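Local coordinates for protein PppA (PDB 6JKV) that probably removes phosphate from phosphorylated serine and threonine residues as a manganese-binding PP2C-family phosphatase, and regulates type VI secretion in Pseudomonas aeruginosa, at residues A[218-224]-A[248-254]; A[137-143]-A[154-158]. One frame throughout, in Å; residues are numbered along the deposited sequence.

Interaction 1: residues A[218-224]-A[248-254]; sequences KTADDSE and RGAPDNI
Thr219 and Arg248 bring the two backbones closest, their CA atoms 6.2 Å apart, where the loop before helix 222-229 passes the end of helix 234-247. That second helix closes in a Schellman motif with Gly249 at positive phi. The Arg248 guanidinium reaches Glu224 end-on: NH1 lies 2.7 Å from OE1 and NH2 2.7 Å from OE2, a two-bond salt bridge. Both nitrogens come from above the carboxylate plane, and the two flat groups are turned 43° apart. Arg248 NH1 also bonds Thr219 O at 3.2 Å, in the carbonyl plane on a lone pair. Glu224 OE1 takes Asp221 N on the opposite face of the carboxylate, as part of a capping box. With chi1 at 49°, Thr219 turns OG1 back to Leu216 O and leaves CG2 to pack 3.5 Å from Pro251 CD. Lys218 CE lies 3.9 Å from Asp252 CB, but its NZ pairs with Asp214. Asp252 OD2 binds manganese together with Asp214 and Asp61. One arginine thus ties a helix start to a helix end, and the lysine charge beside the metal carboxylates probably offsets part of their negative charge.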
ATOM      1  N   LYS A 218       2.374   4.641  12.070  1.00 21.83           N
ATOM      2  CA  LYS A 218       1.826   4.746  13.442  1.00 23.24           C
ATOM      3  C   LYS A 218       2.959   4.666  14.469  1.00 23.41           C
ATOM      4  O   LYS A 218       2.769   5.174  15.586  1.00 24.55           O
ATOM      5  CB  LYS A 218       0.804   3.638  13.685  1.00 24.19           C
ATOM      6  CG  LYS A 218      -0.435   4.089  14.438  1.00 25.39           C
ATOM      7  CD  LYS A 218      -1.172   2.934  15.069  1.00 26.50           C
ATOM      8  CE  LYS A 218      -1.696   1.942  14.050  1.00 25.91           C
ATOM      9  NZ  LYS A 218      -2.687   2.573  13.154  1.00 26.04           N
ATOM     10  N   THR A 219       4.100   4.078  14.108  1.00 22.44           N
ATOM     11  CA  THR A 219       5.231   3.837  15.039  1.00 23.49           C
ATOM     12  C   THR A 219       6.487   4.637  14.660  1.00 24.23           C
ATOM     13  O   THR A 219       7.463   4.603  15.435  1.00 25.10           O
ATOM     14  CB  THR A 219       5.574   2.349  15.098  1.00 23.77           C
ATOM     15  OG1 THR A 219       5.700   1.832  13.771  1.00 23.29           O
ATOM     16  CG2 THR A 219       4.529   1.549  15.842  1.00 24.50           C
ATOM     17  N   ALA A 220       6.492   5.323  13.519  1.00 24.16           N
ATOM     18  CA  ALA A 220       7.611   6.199  13.103  1.00 23.64           C
ATOM     19  C   ALA A 220       7.055   7.386  12.317  1.00 23.03           C
ATOM     20  O   ALA A 220       6.238   7.180  11.400  1.00 21.38           O
ATOM     21  CB  ALA A 220       8.607   5.425  12.282  1.00 22.45           C
ATOM     22  N   ASP A 221       7.480   8.591  12.673  1.00 24.23           N
ATOM     23  CA  ASP A 221       7.010   9.819  11.988  1.00 24.48           C
ATOM     24  C   ASP A 221       7.792   9.955  10.681  1.00 22.76           C
ATOM     25  O   ASP A 221       8.763   9.204  10.481  1.00 22.31           O
ATOM     26  CB  ASP A 221       7.097  11.047  12.904  1.00 26.18           C
ATOM     27  CG  ASP A 221       8.516  11.454  13.260  1.00 27.76           C
ATOM     28  OD1 ASP A 221       9.291  11.699  12.326  1.00 29.41           O
ATOM     29  OD2 ASP A 221       8.841  11.516  14.463  1.00 29.75           O
ATOM     30  N   ASP A 222       7.378  10.902   9.845  1.00 22.00           N
ATOM     31  CA  ASP A 222       7.872  11.053   8.455  1.00 21.54           C
ATOM     32  C   ASP A 222       9.369  11.376   8.412  1.00 21.96           C
ATOM     33  O   ASP A 222      10.012  10.976   7.427  1.00 20.51           O
ATOM     34  CB  ASP A 222       7.068  12.113   7.713  1.00 21.79           C
ATOM     35  CG  ASP A 222       5.721  11.588   7.254  1.00 22.14           C
ATOM     36  OD1 ASP A 222       5.418  10.397   7.534  1.00 21.20           O
ATOM     37  OD2 ASP A 222       4.988  12.365   6.606  1.00 22.60           O
ATOM     38  N   SER A 223       9.908  12.077   9.414  1.00 23.10           N
ATOM     39  CA  SER A 223      11.347  12.438   9.445  1.00 23.58           C
ATOM     40  C   SER A 223      12.184  11.180   9.690  1.00 22.90           C
ATOM     41  O   SER A 223      13.271  11.053   9.086  1.00 23.26           O
ATOM     42  CB  SER A 223      11.644  13.526  10.448  1.00 25.19           C
ATOM     43  OG  SER A 223      11.320  13.120  11.765  1.00 25.61           O
ATOM     44  N   GLU A 224      11.694  10.271  10.530  1.00 21.92           N
ATOM     45  CA  GLU A 224      12.377   8.978  10.781  1.00 22.81           C
ATOM     46  C   GLU A 224      12.241   8.087   9.547  1.00 21.58           C
ATOM     47  O   GLU A 224      13.210   7.409   9.210  1.00 22.30           O
ATOM     48  CB  GLU A 224      11.825   8.316  12.040  1.00 23.93           C
ATOM     49  CG  GLU A 224      12.134   9.109  13.298  1.00 24.46           C
ATOM     50  CD  GLU A 224      11.310   8.703  14.499  1.00 25.55           C
ATOM     51  OE1 GLU A 224      10.186   8.229  14.300  1.00 25.38           O
ATOM     52  OE2 GLU A 224      11.812   8.837  15.633  1.00 26.41           O
ATOM     53  N   ARG A 248       9.206  -0.058  18.901  1.00 27.68           N
ATOM     54  CA  ARG A 248       8.287   0.913  19.538  1.00 28.57           C
ATOM     55  C   ARG A 248       6.921   0.274  19.801  1.00 28.65           C
ATOM     56  O   ARG A 248       5.937   1.020  19.947  1.00 29.52           O
ATOM     57  CB  ARG A 248       8.195   2.171  18.676  1.00 27.87           C
ATOM     58  CG  ARG A 248       9.368   3.106  18.904  1.00 28.63           C
ATOM     59  CD  ARG A 248       9.705   3.874  17.653  1.00 27.68           C
ATOM     60  NE  ARG A 248      10.748   4.853  17.892  1.00 28.14           N
ATOM     61  CZ  ARG A 248      10.915   5.951  17.168  1.00 27.61           C
ATOM     62  NH1 ARG A 248      10.095   6.199  16.151  1.00 26.00           N
ATOM     63  NH2 ARG A 248      11.893   6.794  17.469  1.00 28.02           N
ATOM     64  N   GLY A 249       6.856  -1.056  19.866  1.00 28.33           N
ATOM     65  CA  GLY A 249       5.689  -1.769  20.419  1.00 28.45           C
ATOM     66  C   GLY A 249       4.696  -2.286  19.381  1.00 27.56           C
ATOM     67  O   GLY A 249       3.707  -2.902  19.794  1.00 27.84           O
ATOM     68  N   ALA A 250       4.894  -1.997  18.090  1.00 25.98           N
ATOM     69  CA  ALA A 250       4.194  -2.656  16.954  1.00 25.51           C
ATOM     70  C   ALA A 250       2.738  -2.999  17.269  1.00 25.18           C
ATOM     71  O   ALA A 250       2.336  -4.157  17.201  1.00 24.70           O
ATOM     72  CB  ALA A 250       4.946  -3.901  16.573  1.00 27.01           C
ATOM     73  N   PRO A 251       1.890  -1.993  17.553  1.00 24.39           N
ATOM     74  CA  PRO A 251       0.499  -2.231  17.947  1.00 25.32           C
ATOM     75  C   PRO A 251      -0.355  -2.820  16.814  1.00 24.33           C
ATOM     76  O   PRO A 251      -1.371  -3.415  17.116  1.00 25.02           O
ATOM     77  CB  PRO A 251      -0.011  -0.843  18.352  1.00 25.68           C
ATOM     78  CG  PRO A 251       0.906   0.128  17.635  1.00 25.18           C
ATOM     79  CD  PRO A 251       2.226  -0.571  17.440  1.00 24.52           C
ATOM     80  N   ASP A 252       0.084  -2.649  15.562  1.00 24.04           N
ATOM     81  CA  ASP A 252      -0.626  -3.113  14.344  1.00 23.52           C
ATOM     82  C   ASP A 252       0.299  -4.016  13.521  1.00 23.23           C
ATOM     83  O   ASP A 252       1.528  -3.976  13.736  1.00 24.63           O
ATOM     84  CB  ASP A 252      -1.104  -1.916  13.514  1.00 22.61           C
ATOM     85  CG  ASP A 252      -2.181  -2.254  12.498  1.00 21.86           C
ATOM     86  OD1 ASP A 252      -2.563  -3.441  12.412  1.00 23.43           O
ATOM     87  OD2 ASP A 252      -2.625  -1.331  11.799  1.00 21.55           O
ATOM     88  N   ASN A 253      -0.278  -4.811  12.615  1.00 23.02           N
ATOM     89  CA  ASN A 253       0.473  -5.463  11.516  1.00 21.57           C
ATOM     90  C   ASN A 253       1.279  -4.359  10.833  1.00 20.12           C
ATOM     91  O   ASN A 253       0.715  -3.286  10.570  1.00 19.10           O
ATOM     92  CB  ASN A 253      -0.436  -6.156  10.502  1.00 21.41           C
ATOM     93  CG  ASN A 253      -1.363  -7.190  11.112  1.00 22.44           C
ATOM     94  OD1 ASN A 253      -2.400  -7.506  10.531  1.00 22.30           O
ATOM     95  ND2 ASN A 253      -0.992  -7.739  12.261  1.00 24.16           N
ATOM     96  N   ILE A 254       2.558  -4.597  10.582  1.00 19.33           N
ATOM     97  CA  ILE A 254       3.457  -3.566  10.007  1.00 20.39           C
ATOM     98  C   ILE A 254       4.070  -4.151   8.742  1.00 19.82           C
ATOM     99  O   ILE A 254       4.732  -5.192   8.839  1.00 21.62           O
ATOM    100  CB  ILE A 254       4.514  -3.103  11.028  1.00 21.68           C
ATOM    101  CG1 ILE A 254       5.549  -2.197  10.363  1.00 21.77           C
ATOM    102  CG2 ILE A 254       5.157  -4.281  11.744  1.00 23.18           C
ATOM    103  CD1 ILE A 254       6.289  -1.312  11.344  1.00 22.56           C
TER

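Interaction 2: residues A[137-143]-A[154-158]; sequences WAGDSRL and ISRDH
Trp137 and His158 meet in the PP2C fold, where the loop after strand 150-153 runs back along the turn that carries the chain from strand 132-138 in one sheet to strand 142-147 in the other. The tightly packed part is around the indole. Ser155 CB sits over one face, 3.7 Å from the centroid of the Trp137 five-membered ring, a CH-pi contact. Over the opposite face comes the CE1 corner of His158, 3.1 Å from Trp137 NE1. The histidine ring is nearly parallel to the five-membered ring, at 12°, but slid aside so that the two barely overlap. Trp137 NE1 gives its hydrogen to Arg156 O, from above the carbonyl plane. The histidine is fixed as well: ND1 accepts from Gly139 N in the ring plane, and NE2 bonds Ser197 OG. Gly139 O takes His158 N in return. At the other end Leu143 O accepts from both Ile154 N and Ser155 N, while Leu143 CD2 packs against Ile154 CB. Water 3 joins Leu143 O to Ser155 O there.

The wetter side holds Arg142 and Asp157. The arginine is extended from CG to NE and meets the carboxylate side-on. Arg142 NE bonds Asp157 OD1 at 3.1 Å and Arg142 NH2 bonds Asp157 OD2 at 2.8 Å, with the two planes 49° apart. Arg142 NH1 is held by Tyr144 OH. Waters 1 and 2 both bond Asp157 here. Water 1 joins Asp140 O to Asp157 OD2. Ser155 belongs to both parts. With chi1 at 66°, its OG lies between the backbone N and the carbonyl carbon and accepts from Leu143 N at 2.9 Å. That same OG donates to water 2, which in turn donates to Ser141 O and Asp157 OD1.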
ATOM      1  N   TRP A 137      -4.768   4.142  -4.929  1.00 18.05           N
ATOM      2  CA  TRP A 137      -4.959   3.812  -3.497  1.00 17.92           C
ATOM      3  C   TRP A 137      -6.401   4.059  -3.063  1.00 18.50           C
ATOM      4  O   TRP A 137      -7.126   4.879  -3.675  1.00 17.91           O
ATOM      5  CB  TRP A 137      -3.958   4.575  -2.626  1.00 17.59           C
ATOM      6  CG  TRP A 137      -4.422   5.926  -2.183  1.00 18.16           C
ATOM      7  CD1 TRP A 137      -5.048   6.225  -1.008  1.00 18.77           C
ATOM      8  CD2 TRP A 137      -4.273   7.172  -2.888  1.00 17.61           C
ATOM      9  NE1 TRP A 137      -5.306   7.567  -0.935  1.00 18.58           N
ATOM     10  CE2 TRP A 137      -4.837   8.172  -2.070  1.00 18.11           C
ATOM     11  CE3 TRP A 137      -3.721   7.540  -4.122  1.00 17.01           C
ATOM     12  CZ2 TRP A 137      -4.865   9.513  -2.451  1.00 18.83           C
ATOM     13  CZ3 TRP A 137      -3.748   8.865  -4.494  1.00 18.17           C
ATOM     14  CH2 TRP A 137      -4.306   9.839  -3.665  1.00 18.91           C
ATOM     15  N   ALA A 138      -6.773   3.331  -2.019  1.00 18.02           N
ATOM     16  CA  ALA A 138      -8.042   3.465  -1.282  1.00 18.15           C
ATOM     17  C   ALA A 138      -7.800   2.968   0.141  1.00 16.97           C
ATOM     18  O   ALA A 138      -7.522   1.772   0.306  1.00 15.39           O
ATOM     19  CB  ALA A 138      -9.134   2.706  -1.991  1.00 18.98           C
ATOM     20  N   GLY A 139      -7.835   3.884   1.110  1.00 17.81           N
ATOM     21  CA  GLY A 139      -7.594   3.590   2.532  1.00 17.93           C
ATOM     22  C   GLY A 139      -6.471   4.434   3.105  1.00 17.68           C
ATOM     23  O   GLY A 139      -6.180   5.511   2.557  1.00 17.44           O
ATOM     24  N   ASP A 140      -5.885   3.976   4.208  1.00 18.22           N
ATOM     25  CA  ASP A 140      -4.872   4.733   4.989  1.00 18.58           C
ATOM     26  C   ASP A 140      -3.511   4.039   4.880  1.00 18.64           C
ATOM     27  O   ASP A 140      -2.644   4.286   5.743  1.00 18.16           O
ATOM     28  CB  ASP A 140      -5.303   4.879   6.449  1.00 19.60           C
ATOM     29  CG  ASP A 140      -5.547   3.553   7.155  1.00 19.20           C
ATOM     30  OD1 ASP A 140      -5.348   2.505   6.527  1.00 17.68           O
ATOM     31  OD2 ASP A 140      -5.949   3.582   8.328  1.00 21.26           O
ATOM     32  N   SER A 141      -3.341   3.171   3.883  1.00 17.65           N
ATOM     33  CA  SER A 141      -2.014   2.675   3.452  1.00 16.46           C
ATOM     34  C   SER A 141      -1.414   3.720   2.507  1.00 16.39           C
ATOM     35  O   SER A 141      -2.173   4.298   1.693  1.00 17.37           O
ATOM     36  CB  SER A 141      -2.112   1.321   2.817  1.00 15.95           C
ATOM     37  OG  SER A 141      -2.488   0.327   3.759  1.00 14.79           O
ATOM     38  N   ARG A 142      -0.119   3.983   2.643  1.00 15.08           N
ATOM     39  CA  ARG A 142       0.510   5.185   2.059  1.00 16.13           C
ATOM     40  C   ARG A 142       1.561   4.793   1.022  1.00 16.13           C
ATOM     41  O   ARG A 142       2.160   3.686   1.107  1.00 16.43           O
ATOM     42  CB  ARG A 142       1.114   6.056   3.161  1.00 16.28           C
ATOM     43  CG  ARG A 142       0.069   6.724   4.037  1.00 17.27           C
ATOM     44  CD  ARG A 142       0.687   7.347   5.263  1.00 17.90           C
ATOM     45  NE  ARG A 142      -0.310   7.991   6.106  1.00 19.74           N
ATOM     46  CZ  ARG A 142      -0.053   8.968   6.964  1.00 21.54           C
ATOM     47  NH1 ARG A 142       1.177   9.439   7.093  1.00 22.54           N
ATOM     48  NH2 ARG A 142      -1.031   9.479   7.688  1.00 22.66           N
ATOM     49  N   LEU A 143       1.740   5.687   0.053  1.00 16.23           N
ATOM     50  CA  LEU A 143       2.941   5.751  -0.802  1.00 15.83           C
ATOM     51  C   LEU A 143       3.660   7.073  -0.534  1.00 16.00           C
ATOM     52  O   LEU A 143       3.006   8.143  -0.594  1.00 15.05           O
ATOM     53  CB  LEU A 143       2.550   5.648  -2.270  1.00 16.00           C
ATOM     54  CG  LEU A 143       3.685   5.991  -3.225  1.00 16.45           C
ATOM     55  CD1 LEU A 143       4.665   4.829  -3.320  1.00 16.15           C
ATOM     56  CD2 LEU A 143       3.146   6.378  -4.584  1.00 17.42           C
ATOM     57  N   ILE A 154       2.765  10.981  -1.267  1.00 18.84           N
ATOM     58  CA  ILE A 154       2.093  10.979  -2.597  1.00 17.95           C
ATOM     59  C   ILE A 154       0.610  10.686  -2.392  1.00 17.02           C
ATOM     60  O   ILE A 154      -0.221  11.423  -2.924  1.00 17.31           O
ATOM     61  CB  ILE A 154       2.767   9.977  -3.548  1.00 17.36           C
ATOM     62  CG1 ILE A 154       4.263  10.278  -3.691  1.00 17.69           C
ATOM     63  CG2 ILE A 154       2.066   9.979  -4.895  1.00 17.47           C
ATOM     64  CD1 ILE A 154       4.574  11.716  -4.058  1.00 17.95           C
ATOM     65  N   SER A 155       0.292   9.639  -1.643  1.00 16.83           N
ATOM     66  CA  SER A 155      -1.108   9.301  -1.318  1.00 17.40           C
ATOM     67  C   SER A 155      -1.564  10.159  -0.138  1.00 18.06           C
ATOM     68  O   SER A 155      -0.709  10.656   0.616  1.00 17.80           O
ATOM     69  CB  SER A 155      -1.282   7.837  -1.035  1.00 17.11           C
ATOM     70  OG  SER A 155      -0.595   7.482   0.152  1.00 16.66           O
ATOM     71  N   ARG A 156      -2.874  10.304   0.006  1.00 19.31           N
ATOM     72  CA  ARG A 156      -3.513  11.022   1.135  1.00 20.82           C
ATOM     73  C   ARG A 156      -4.607  10.121   1.705  1.00 20.96           C
ATOM     74  O   ARG A 156      -5.498   9.700   0.945  1.00 21.43           O
ATOM     75  CB  ARG A 156      -4.079  12.368   0.677  1.00 22.66           C
ATOM     76  CG  ARG A 156      -5.211  12.881   1.555  1.00 24.26           C
ATOM     77  CD  ARG A 156      -5.584  14.309   1.256  1.00 26.73           C
ATOM     78  NE  ARG A 156      -4.577  15.231   1.764  1.00 28.09           N
ATOM     79  CZ  ARG A 156      -4.685  16.550   1.741  1.00 28.52           C
ATOM     80  NH1 ARG A 156      -5.764  17.119   1.227  1.00 30.47           N
ATOM     81  NH2 ARG A 156      -3.716  17.300   2.242  1.00 29.52           N
ATOM     82  N   ASP A 157      -4.551   9.865   3.010  1.00 19.84           N
ATOM     83  CA  ASP A 157      -5.392   8.843   3.676  1.00 19.76           C
ATOM     84  C   ASP A 157      -6.864   9.109   3.352  1.00 20.74           C
ATOM     85  O   ASP A 157      -7.306  10.271   3.455  1.00 21.10           O
ATOM     86  CB  ASP A 157      -5.152   8.835   5.184  1.00 20.07           C
ATOM     87  CG  ASP A 157      -3.792   8.289   5.604  1.00 19.61           C
ATOM     88  OD1 ASP A 157      -3.062   7.766   4.731  1.00 21.60           O
ATOM     89  OD2 ASP A 157      -3.465   8.392   6.801  1.00 18.49           O
ATOM     90  N   HIS A 158      -7.586   8.063   2.952  1.00 20.99           N
ATOM     91  CA  HIS A 158      -9.068   8.047   2.941  1.00 20.78           C
ATOM     92  C   HIS A 158      -9.524   7.674   4.347  1.00 21.86           C
ATOM     93  O   HIS A 158      -9.802   6.493   4.600  1.00 21.16           O
ATOM     94  CB  HIS A 158      -9.603   7.090   1.881  1.00 20.32           C
ATOM     95  CG  HIS A 158      -9.196   7.465   0.501  1.00 20.27           C
ATOM     96  ND1 HIS A 158      -8.528   6.588  -0.326  1.00 19.75           N
ATOM     97  CD2 HIS A 158      -9.351   8.615  -0.192  1.00 19.96           C
ATOM     98  CE1 HIS A 158      -8.301   7.178  -1.479  1.00 20.13           C
ATOM     99  NE2 HIS A 158      -8.795   8.425  -1.419  1.00 20.06           N
TER
HETATM  100  O   HOH W   1      -1.888   6.009   7.473  1.00 29.83           O
HETATM  101  O   HOH W   2      -2.672   7.163   1.941  1.00 25.39           O
HETATM  102  O   HOH W   3       1.719   9.146   1.993  1.00 32.47           O

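How the interactions relate
Both segments of interaction 2 precede those of interaction 1 in the sequence. Their centres are 16 Å apart and their nearest atoms about 4 Å apart, without touching. The manganese site links them. Interaction 1 supplies Asp252, whose side chain is about 2 Å from a manganese ion and about 3 Å from that of Asp214. Interaction 2 approaches the same site: the side chain of Asp140 is about 3 Å from that of Asp214 and about 5 Å from a manganese ion. Ser141 comes within about 4 Å of Asp61 by side chain. Tyr144 is a second link, since its OH bonds Arg142 in interaction 2 and, weakly, Asp222 of segment 218-224.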